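Local coordinates for MutT/nudix family protein (Shewanella oneidensis, PDB 3GZ5) that probably represses genes of NAD metabolism as an ADP-ribose-responsive transcriptional regulator, joining a Nudix domain to a DNA-binding winged helix, at residues Q21-L29 against G54-E62. Residues are numbered along the deposited sequence; the frame is centred on the assembly and turned at random.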
ATOM      1  N   GLN B  21     -17.075 -14.369   6.820  1.00 51.43           N
ATOM      2  CA  GLN B  21     -16.382 -14.264   5.486  1.00 52.18           C
ATOM      3  C   GLN B  21     -15.244 -15.302   5.336  1.00 51.83           C
ATOM      4  O   GLN B  21     -14.617 -15.693   6.347  1.00 52.36           O
ATOM      5  CB  GLN B  21     -15.845 -12.836   5.225  1.00 51.99           C
ATOM      6  CG  GLN B  21     -16.910 -11.765   4.950  1.00 53.27           C
ATOM      7  CD  GLN B  21     -17.652 -11.291   6.206  1.00 54.69           C
ATOM      8  OE1 GLN B  21     -17.044 -10.908   7.213  1.00 55.53           O
ATOM      9  NE2 GLN B  21     -18.968 -11.308   6.141  1.00 54.04           N
ATOM     10  N   LEU B  22     -15.037 -15.756   4.085  1.00 50.26           N
ATOM     11  CA  LEU B  22     -13.850 -16.502   3.630  1.00 48.80           C
ATOM     12  C   LEU B  22     -12.663 -15.530   3.585  1.00 47.30           C
ATOM     13  O   LEU B  22     -12.625 -14.593   2.776  1.00 46.99           O
ATOM     14  CB  LEU B  22     -14.065 -17.045   2.205  1.00 48.85           C
ATOM     15  CG  LEU B  22     -15.028 -18.198   1.849  1.00 51.69           C
ATOM     16  CD1 LEU B  22     -15.875 -17.883   0.613  1.00 51.52           C
ATOM     17  CD2 LEU B  22     -14.263 -19.502   1.632  1.00 52.52           C
ATOM     18  N   LEU B  23     -11.688 -15.779   4.452  1.00 45.58           N
ATOM     19  CA  LEU B  23     -10.595 -14.869   4.693  1.00 43.54           C
ATOM     20  C   LEU B  23      -9.320 -15.632   4.455  1.00 42.44           C
ATOM     21  O   LEU B  23      -9.053 -16.607   5.143  1.00 42.38           O
ATOM     22  CB  LEU B  23     -10.659 -14.346   6.130  1.00 42.74           C
ATOM     23  CG  LEU B  23      -9.590 -13.371   6.629  1.00 42.88           C
ATOM     24  CD1 LEU B  23      -9.562 -12.089   5.787  1.00 39.61           C
ATOM     25  CD2 LEU B  23      -9.822 -13.041   8.132  1.00 41.21           C
ATOM     26  N   THR B  24      -8.556 -15.209   3.449  1.00 41.43           N
ATOM     27  CA  THR B  24      -7.295 -15.854   3.123  1.00 40.86           C
ATOM     28  C   THR B  24      -6.153 -14.840   3.016  1.00 41.36           C
ATOM     29  O   THR B  24      -6.365 -13.618   3.011  1.00 41.11           O
ATOM     30  CB  THR B  24      -7.383 -16.683   1.825  1.00 41.05           C
ATOM     31  OG1 THR B  24      -7.717 -15.824   0.724  1.00 42.43           O
ATOM     32  CG2 THR B  24      -8.444 -17.835   1.944  1.00 38.43           C
ATOM     33  N   VAL B  25      -4.934 -15.349   2.960  1.00 41.49           N
ATOM     34  CA  VAL B  25      -3.780 -14.514   2.709  1.00 43.19           C
ATOM     35  C   VAL B  25      -3.136 -15.130   1.455  1.00 43.39           C
ATOM     36  O   VAL B  25      -3.153 -16.339   1.329  1.00 44.39           O
ATOM     37  CB  VAL B  25      -2.829 -14.481   3.976  1.00 43.22           C
ATOM     38  CG1 VAL B  25      -1.676 -13.553   3.770  1.00 45.14           C
ATOM     39  CG2 VAL B  25      -3.592 -14.011   5.209  1.00 42.11           C
ATOM     40  N   ASP B  26      -2.641 -14.311   0.517  1.00 43.13           N
ATOM     41  CA  ASP B  26      -1.949 -14.799  -0.692  1.00 42.79           C
ATOM     42  C   ASP B  26      -0.664 -14.010  -0.894  1.00 42.16           C
ATOM     43  O   ASP B  26      -0.502 -12.936  -0.356  1.00 41.79           O
ATOM     44  CB  ASP B  26      -2.810 -14.638  -1.965  1.00 43.36           C
ATOM     45  CG  ASP B  26      -3.964 -15.642  -2.034  1.00 46.73           C
ATOM     46  OD1 ASP B  26      -5.053 -15.288  -2.492  1.00 47.64           O
ATOM     47  OD2 ASP B  26      -3.794 -16.793  -1.599  1.00 54.13           O
ATOM     48  N   ALA B  27       0.221 -14.544  -1.719  1.00 41.49           N
ATOM     49  CA  ALA B  27       1.497 -13.926  -2.036  1.00 40.49           C
ATOM     50  C   ALA B  27       1.827 -14.160  -3.497  1.00 40.31           C
ATOM     51  O   ALA B  27       1.746 -15.299  -3.992  1.00 39.56           O
ATOM     52  CB  ALA B  27       2.584 -14.509  -1.183  1.00 39.81           C
ATOM     53  N   VAL B  28       2.165 -13.061  -4.175  1.00 40.18           N
ATOM     54  CA  VAL B  28       2.868 -13.084  -5.452  1.00 39.59           C
ATOM     55  C   VAL B  28       4.376 -13.017  -5.161  1.00 40.19           C
ATOM     56  O   VAL B  28       4.922 -11.961  -4.821  1.00 40.11           O
ATOM     57  CB  VAL B  28       2.418 -11.949  -6.385  1.00 40.02           C
ATOM     58  CG1 VAL B  28       2.981 -12.161  -7.766  1.00 39.60           C
ATOM     59  CG2 VAL B  28       0.872 -11.882  -6.464  1.00 38.04           C
ATOM     60  N   LEU B  29       5.028 -14.172  -5.241  1.00 39.78           N
ATOM     61  CA  LEU B  29       6.445 -14.275  -5.021  1.00 39.81           C
ATOM     62  C   LEU B  29       7.135 -14.313  -6.377  1.00 41.05           C
ATOM     63  O   LEU B  29       6.876 -15.223  -7.178  1.00 41.97           O
ATOM     64  CB  LEU B  29       6.743 -15.544  -4.238  1.00 39.06           C
ATOM     65  CG  LEU B  29       8.180 -16.069  -4.129  1.00 40.01           C
ATOM     66  CD1 LEU B  29       9.064 -15.159  -3.289  1.00 39.27           C
ATOM     67  CD2 LEU B  29       8.159 -17.495  -3.541  1.00 38.80           C
ATOM     68  N   GLY B  54      -2.666 -21.153  -9.295  1.00 54.27           N
ATOM     69  CA  GLY B  54      -2.957 -19.928  -8.562  1.00 51.66           C
ATOM     70  C   GLY B  54      -1.869 -19.641  -7.557  1.00 49.49           C
ATOM     71  O   GLY B  54      -0.949 -20.433  -7.364  1.00 48.83           O
ATOM     72  N   LEU B  55      -2.005 -18.496  -6.903  1.00 48.51           N
ATOM     73  CA  LEU B  55      -1.045 -18.032  -5.903  1.00 47.21           C
ATOM     74  C   LEU B  55      -0.949 -18.984  -4.719  1.00 46.34           C
ATOM     75  O   LEU B  55      -1.963 -19.586  -4.309  1.00 46.02           O
ATOM     76  CB  LEU B  55      -1.450 -16.639  -5.409  1.00 46.77           C
ATOM     77  CG  LEU B  55      -1.635 -15.561  -6.477  1.00 46.09           C
ATOM     78  CD1 LEU B  55      -2.123 -14.235  -5.879  1.00 42.72           C
ATOM     79  CD2 LEU B  55      -0.342 -15.384  -7.242  1.00 44.23           C
ATOM     80  N   PRO B  56       0.261 -19.109  -4.138  1.00 45.73           N
ATOM     81  CA  PRO B  56       0.347 -19.733  -2.819  1.00 45.19           C
ATOM     82  C   PRO B  56      -0.394 -18.835  -1.820  1.00 45.25           C
ATOM     83  O   PRO B  56      -0.400 -17.599  -1.978  1.00 44.98           O
ATOM     84  CB  PRO B  56       1.848 -19.767  -2.529  1.00 45.20           C
ATOM     85  CG  PRO B  56       2.448 -18.782  -3.469  1.00 45.60           C
ATOM     86  CD  PRO B  56       1.572 -18.674  -4.650  1.00 45.30           C
ATOM     87  N   GLY B  57      -1.048 -19.456  -0.842  1.00 44.44           N
ATOM     88  CA  GLY B  57      -1.870 -18.729   0.101  1.00 44.46           C
ATOM     89  C   GLY B  57      -2.938 -19.605   0.724  1.00 44.38           C
ATOM     90  O   GLY B  57      -3.017 -20.794   0.425  1.00 44.62           O
ATOM     91  N   GLY B  58      -3.755 -19.017   1.590  1.00 43.61           N
ATOM     92  CA  GLY B  58      -4.823 -19.744   2.263  1.00 43.76           C
ATOM     93  C   GLY B  58      -5.145 -19.186   3.639  1.00 43.93           C
ATOM     94  O   GLY B  58      -4.922 -18.005   3.913  1.00 43.26           O
ATOM     95  N   PHE B  59      -5.648 -20.055   4.507  1.00 44.12           N
ATOM     96  CA  PHE B  59      -6.270 -19.636   5.772  1.00 44.43           C
ATOM     97  C   PHE B  59      -5.278 -19.347   6.881  1.00 44.20           C
ATOM     98  O   PHE B  59      -4.199 -19.935   6.967  1.00 43.85           O
ATOM     99  CB  PHE B  59      -7.337 -20.658   6.247  1.00 44.57           C
ATOM    100  CG  PHE B  59      -8.430 -20.924   5.236  1.00 44.49           C
ATOM    101  CD1 PHE B  59      -9.359 -19.953   4.921  1.00 46.33           C
ATOM    102  CD2 PHE B  59      -8.518 -22.159   4.590  1.00 45.84           C
ATOM    103  CE1 PHE B  59     -10.389 -20.196   3.961  1.00 45.98           C
ATOM    104  CE2 PHE B  59      -9.517 -22.414   3.634  1.00 45.02           C
ATOM    105  CZ  PHE B  59     -10.456 -21.423   3.323  1.00 46.20           C
ATOM    106  N   ILE B  60      -5.674 -18.427   7.739  1.00 44.66           N
ATOM    107  CA  ILE B  60      -4.949 -18.141   8.974  1.00 44.95           C
ATOM    108  C   ILE B  60      -5.056 -19.386   9.882  1.00 45.75           C
ATOM    109  O   ILE B  60      -6.112 -20.013   9.955  1.00 45.38           O
ATOM    110  CB  ILE B  60      -5.554 -16.855   9.621  1.00 45.23           C
ATOM    111  CG1 ILE B  60      -5.273 -15.660   8.718  1.00 44.72           C
ATOM    112  CG2 ILE B  60      -5.080 -16.614  11.088  1.00 43.55           C
ATOM    113  CD1 ILE B  60      -6.247 -14.533   8.878  1.00 45.72           C
ATOM    114  N   ASP B  61      -3.949 -19.771  10.512  1.00 46.32           N
ATOM    115  CA  ASP B  61      -3.953 -20.838  11.486  1.00 47.28           C
ATOM    116  C   ASP B  61      -3.589 -20.205  12.827  1.00 47.68           C
ATOM    117  O   ASP B  61      -2.439 -19.821  13.050  1.00 47.57           O
ATOM    118  CB  ASP B  61      -2.969 -21.936  11.078  1.00 47.84           C
ATOM    119  CG  ASP B  61      -3.049 -23.177  11.978  1.00 49.10           C
ATOM    120  OD1 ASP B  61      -3.292 -23.039  13.194  1.00 49.89           O
ATOM    121  OD2 ASP B  61      -2.860 -24.301  11.460  1.00 51.18           O
ATOM    122  N   GLU B  62      -4.578 -20.070  13.713  1.00 47.83           N
ATOM    123  CA  GLU B  62      -4.380 -19.356  14.985  1.00 48.33           C
ATOM    124  C   GLU B  62      -3.449 -20.066  15.954  1.00 48.40           C
ATOM    125  O   GLU B  62      -2.982 -19.468  16.919  1.00 47.95           O
ATOM    126  CB  GLU B  62      -5.721 -19.050  15.666  1.00 48.05           C
ATOM    127  CG  GLU B  62      -6.757 -18.485  14.710  1.00 49.97           C
ATOM    128  CD  GLU B  62      -7.841 -17.684  15.393  1.00 53.00           C
ATOM    129  OE1 GLU B  62      -7.865 -17.631  16.648  1.00 54.06           O
ATOM    130  OE2 GLU B  62      -8.662 -17.082  14.658  1.00 55.20           O
TER
HETATM  131  O   HOH W   1      -8.351 -17.225   7.517  1.00 42.21           O
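The ring of Phe59 turns its edge to strand 22-33: Leu23 O lies near the ring plane, 3.4 Å from CD1, and a water sits at the edge, in plane. Thr24 CG2 meets the ring obliquely, 3.7 Å from CE1. That water donates to Leu23 O and accepts from Ile60 N, continuing the strand pairing where direct bonds stop. Three direct backbone bonds lie beyond the water: Val25 N donates to Gly58 O and Gly58 N to Val25 O, both at 2.8 Å, and Ala27 N reaches Pro56 O. Between them, Asp26 and Gly57 form a non-hydrogen-bonded pair. With chi1 at -73°, the Asp26 carboxylate folds over Gly57, placing OD2 3.2 Å from its CA, where a side chain would clash; Asp26 OD1 is hydrogen-bonded to Thr106 OG1, on neighbouring strand 104-112. On the face that carries Val25, Ile60 CD1 touches Leu23 CD2 at 3.9 Å, and its CG1 approaches Val25 CG2. At the far end Leu55 places CD2 3.8 Å from Val28 CG2 and CD1 against Asp26 CB, under cover of Leu148 and Ile149 of helix 145-162. An alanine at Leu55 would remove the isopropyl group beyond CB and would probably leave a gap where Val28, Leu148 and Ile149 now meet it. Strand 57-58 thus joins the Nudix sheet; its glycine pair and helix 68-80, whose Arg74 bonds Phe59 O, probably correspond to the loop-helix Nudix motif. Main-chain bonds and one water set the register, while glycine-demanding backbone angles at Gly57 and Gly58, with the carboxylate over Gly57, imply little tolerance for side chains there.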